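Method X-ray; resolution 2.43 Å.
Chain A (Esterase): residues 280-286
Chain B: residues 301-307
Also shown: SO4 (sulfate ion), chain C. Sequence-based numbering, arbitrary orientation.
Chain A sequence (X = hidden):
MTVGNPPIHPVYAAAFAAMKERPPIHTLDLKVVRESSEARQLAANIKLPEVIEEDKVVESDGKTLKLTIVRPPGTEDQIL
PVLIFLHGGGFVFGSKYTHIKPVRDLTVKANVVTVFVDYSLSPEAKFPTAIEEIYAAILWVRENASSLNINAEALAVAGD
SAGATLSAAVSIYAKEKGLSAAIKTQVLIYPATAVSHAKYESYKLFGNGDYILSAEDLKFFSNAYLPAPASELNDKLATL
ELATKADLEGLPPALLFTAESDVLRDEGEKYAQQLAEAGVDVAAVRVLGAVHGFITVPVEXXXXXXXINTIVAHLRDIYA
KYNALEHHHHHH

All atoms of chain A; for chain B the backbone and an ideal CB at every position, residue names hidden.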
# COMPACT_ATOMS: atom_id res chain seq x y z
N VAL A 280 6.17 -18.10 -2.13
CA VAL A 280 6.00 -17.31 -0.91
C VAL A 280 4.88 -16.27 -1.07
O VAL A 280 4.75 -15.63 -2.12
CB VAL A 280 7.33 -16.57 -0.53
CG1 VAL A 280 7.21 -15.83 0.81
CG2 VAL A 280 8.51 -17.54 -0.51
N ASP A 281 4.07 -16.11 -0.03
CA ASP A 281 3.06 -15.05 0.02
C ASP A 281 3.69 -13.65 0.07
O ASP A 281 4.34 -13.30 1.05
CB ASP A 281 2.16 -15.24 1.24
CG ASP A 281 0.92 -16.08 0.94
OD1 ASP A 281 0.83 -16.65 -0.17
OD2 ASP A 281 0.04 -16.15 1.82
N VAL A 282 3.48 -12.85 -0.98
CA VAL A 282 4.09 -11.52 -1.09
C VAL A 282 3.07 -10.42 -1.45
O VAL A 282 2.33 -10.55 -2.43
CB VAL A 282 5.21 -11.49 -2.16
CG1 VAL A 282 5.85 -10.11 -2.26
CG2 VAL A 282 6.25 -12.53 -1.84
N ALA A 283 3.02 -9.37 -0.62
CA ALA A 283 2.32 -8.13 -0.96
C ALA A 283 3.38 -7.06 -1.16
O ALA A 283 4.11 -6.73 -0.23
CB ALA A 283 1.34 -7.71 0.15
N ALA A 284 3.45 -6.50 -2.36
CA ALA A 284 4.49 -5.54 -2.72
C ALA A 284 3.87 -4.33 -3.41
O ALA A 284 2.98 -4.50 -4.25
CB ALA A 284 5.53 -6.21 -3.64
N VAL A 285 4.30 -3.13 -3.04
CA VAL A 285 3.81 -1.88 -3.64
C VAL A 285 4.94 -0.89 -3.93
O VAL A 285 5.94 -0.85 -3.19
CB VAL A 285 2.77 -1.14 -2.73
CG1 VAL A 285 1.47 -1.91 -2.63
CG2 VAL A 285 3.34 -0.86 -1.33
N ARG A 286 4.79 -0.10 -5.00
CA ARG A 286 5.65 1.06 -5.29
C ARG A 286 4.95 2.33 -4.78
O ARG A 286 3.81 2.61 -5.18
CB ARG A 286 5.96 1.20 -6.79
CG ARG A 286 6.85 2.42 -7.15
CD ARG A 286 6.95 2.68 -8.67
NE ARG A 286 7.67 1.60 -9.34
CZ ARG A 286 8.03 1.60 -10.62
NH1 ARG A 286 7.75 2.63 -11.41
NH2 ARG A 286 8.70 0.55 -11.10
N UNK B 301 -6.04 -13.74 -2.91
CA UNK B 301 -4.62 -13.61 -3.21
C UNK B 301 -3.98 -12.70 -2.18
O UNK B 301 -4.70 -11.98 -1.49
CB UNK B 301 -4.40 -13.07 -4.62
N UNK B 302 -2.64 -12.73 -2.06
CA UNK B 302 -1.99 -11.82 -1.10
C UNK B 302 -2.32 -10.35 -1.38
O UNK B 302 -2.31 -9.53 -0.45
CB UNK B 302 -0.47 -12.02 -1.14
N UNK B 303 -2.64 -10.05 -2.64
CA UNK B 303 -2.99 -8.70 -3.08
C UNK B 303 -4.44 -8.32 -2.71
O UNK B 303 -4.72 -7.15 -2.43
CB UNK B 303 -2.79 -8.59 -4.59
N UNK B 304 -5.35 -9.29 -2.71
CA UNK B 304 -6.72 -8.97 -2.31
C UNK B 304 -6.72 -8.62 -0.82
O UNK B 304 -7.30 -7.61 -0.40
CB UNK B 304 -7.67 -10.13 -2.60
N UNK B 305 -6.04 -9.44 -0.02
CA UNK B 305 -6.00 -9.23 1.43
C UNK B 305 -5.31 -7.91 1.81
O UNK B 305 -5.82 -7.16 2.64
CB UNK B 305 -5.28 -10.40 2.10
N UNK B 306 -4.17 -7.63 1.19
CA UNK B 306 -3.45 -6.38 1.42
C UNK B 306 -4.36 -5.18 1.14
O UNK B 306 -4.44 -4.25 1.93
CB UNK B 306 -2.20 -6.31 0.54
N UNK B 307 -5.07 -5.23 0.03
CA UNK B 307 -5.82 -4.07 -0.43
C UNK B 307 -7.04 -3.81 0.47
O UNK B 307 -7.31 -2.65 0.84
CB UNK B 307 -6.26 -4.27 -1.88
S SO4 C . 8.03 2.17 -15.24
O1 SO4 C . 8.66 2.88 -14.12
O2 SO4 C . 7.92 0.74 -14.91
O3 SO4 C . 6.70 2.75 -15.43
O4 SO4 C . 8.82 2.34 -16.47

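Chain A presents an extended strand, 282-286, preceded by a loop that carries the carboxylate of Asp281(A). Chain B comes up to it as the first turns of a helix, the two axes passing 7.7 Å apart with 61° between their N-to-C directions.

Position 301 lies just before the helix, with extended backbone angles (-129/163) and a CB that points sideways, with nothing of the strand within 5.5 Å. The local need is to satisfy the free amide groups of the first turn, so Ser, Thr, Asp or Asn would suit. The deposited residue is Thr301(B), in the p rotamer. The OG1 of Thr301(B) accepts from the backbone N of position 304 at 3.2 Å, the classical N-cap.

Position 302 opens the helix, and its CB points toward chain A, 3.4 Å from Val282(A) O. The CA of 302 lies 5.7 Å from the CA of Ala283(A), and its CB is already in contact with Val282(A) O, so a compact side chain suits the place. Phi is -58, and in the first turn the amide need not donate within the helix, so proline is well suited; Ala or Ser would also fit. Pro302(B) is found. Its CB packs 3.4 Å from Val282(A) O, and its CG lies 3.8 Å from Asp281(A) OD1. The ring thus covers the strand backbone by contact, without hydrogen bonds.

At 303 the CB is directed sideways and no strand atom is near, so many helix-compatible residues could be accommodated, polar ones among them. Gln303(B) occupies it; its NE2 is hydrogen-bonded elsewhere in the structure.

Position 304 is out of reach of the strand, which therefore sets no preference beyond a helical conformation. It is Tyr304(B), with chi1 t, whose OH is hydrogen-bonded elsewhere in the structure.

Position 305 points its CB toward chain A, yet nothing lies within 5.5 Å of it. What chain A offers is more distant: the carboxylate of Asp281(A). A long basic chain, Lys or Arg, can span the gap, whereas a short one would stop before the charge. Arg305(B) is deposited. Extended through chi1 and chi2, both t, it turns at chi3 (p) and brings NH2 to 3.6 Å from Asp281(A) OD2. This is a salt bridge rather than a hydrogen bond, its strength resting on opposite charge, and the carboxylate oxygen sits obliquely to the guanidinium.

Position 306, one turn after 302, again faces the strand, with its CB 3.8 Å from Ala283(A) CB. The alanine methyl is met directly by the helix, and Val285(A) supplies a second apolar surface farther along. Leu, Met, Ile or an aromatic residue could use this site. Phe306(B) does so: its CB touches Ala283(A) CB at 3.8 Å, and the ring, with chi1 t, reaches along the strand until CZ is 3.5 Å from Val285(A) CG1.

Position 307 is out of reach of the strand, so chain A leaves the choice open. It is Thr307(B), whose OG1 donates to Gln303(B) O at 2.7 Å, one turn back.

Chain B (301-307) TPQYRFT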
# COMPACT_ATOMS: atom_id res chain seq x y z
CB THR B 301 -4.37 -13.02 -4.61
OG1 THR B 301 -4.97 -11.71 -4.70
CG2 THR B 301 -4.93 -13.96 -5.68
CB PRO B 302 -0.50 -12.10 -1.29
CG PRO B 302 -0.45 -13.51 -1.84
CD PRO B 302 -1.68 -13.68 -2.66
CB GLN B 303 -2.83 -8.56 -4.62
CG GLN B 303 -1.41 -8.64 -5.17
CD GLN B 303 -1.03 -10.05 -5.60
OE1 GLN B 303 -1.55 -11.02 -5.08
NE2 GLN B 303 -0.11 -10.16 -6.57
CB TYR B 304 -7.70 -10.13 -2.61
CG TYR B 304 -9.10 -9.86 -2.09
CD1 TYR B 304 -10.04 -9.17 -2.87
CD2 TYR B 304 -9.48 -10.25 -0.81
CE1 TYR B 304 -11.33 -8.89 -2.39
CE2 TYR B 304 -10.75 -9.99 -0.32
CZ TYR B 304 -11.67 -9.31 -1.11
OH TYR B 304 -12.92 -9.06 -0.61
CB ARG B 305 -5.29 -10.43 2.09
CG ARG B 305 -5.36 -10.46 3.62
CD ARG B 305 -4.83 -11.81 4.17
NE ARG B 305 -3.48 -12.11 3.69
CZ ARG B 305 -3.21 -13.02 2.75
NH1 ARG B 305 -4.20 -13.73 2.20
NH2 ARG B 305 -1.95 -13.23 2.36
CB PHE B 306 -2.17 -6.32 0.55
CG PHE B 306 -1.54 -4.94 0.46
CD1 PHE B 306 -0.61 -4.51 1.41
CD2 PHE B 306 -1.87 -4.07 -0.59
CE1 PHE B 306 -0.03 -3.24 1.33
CE2 PHE B 306 -1.31 -2.80 -0.67
CZ PHE B 306 -0.38 -2.38 0.29
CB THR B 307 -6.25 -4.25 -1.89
OG1 THR B 307 -5.08 -4.47 -2.68
CG2 THR B 307 -6.97 -3.01 -2.40
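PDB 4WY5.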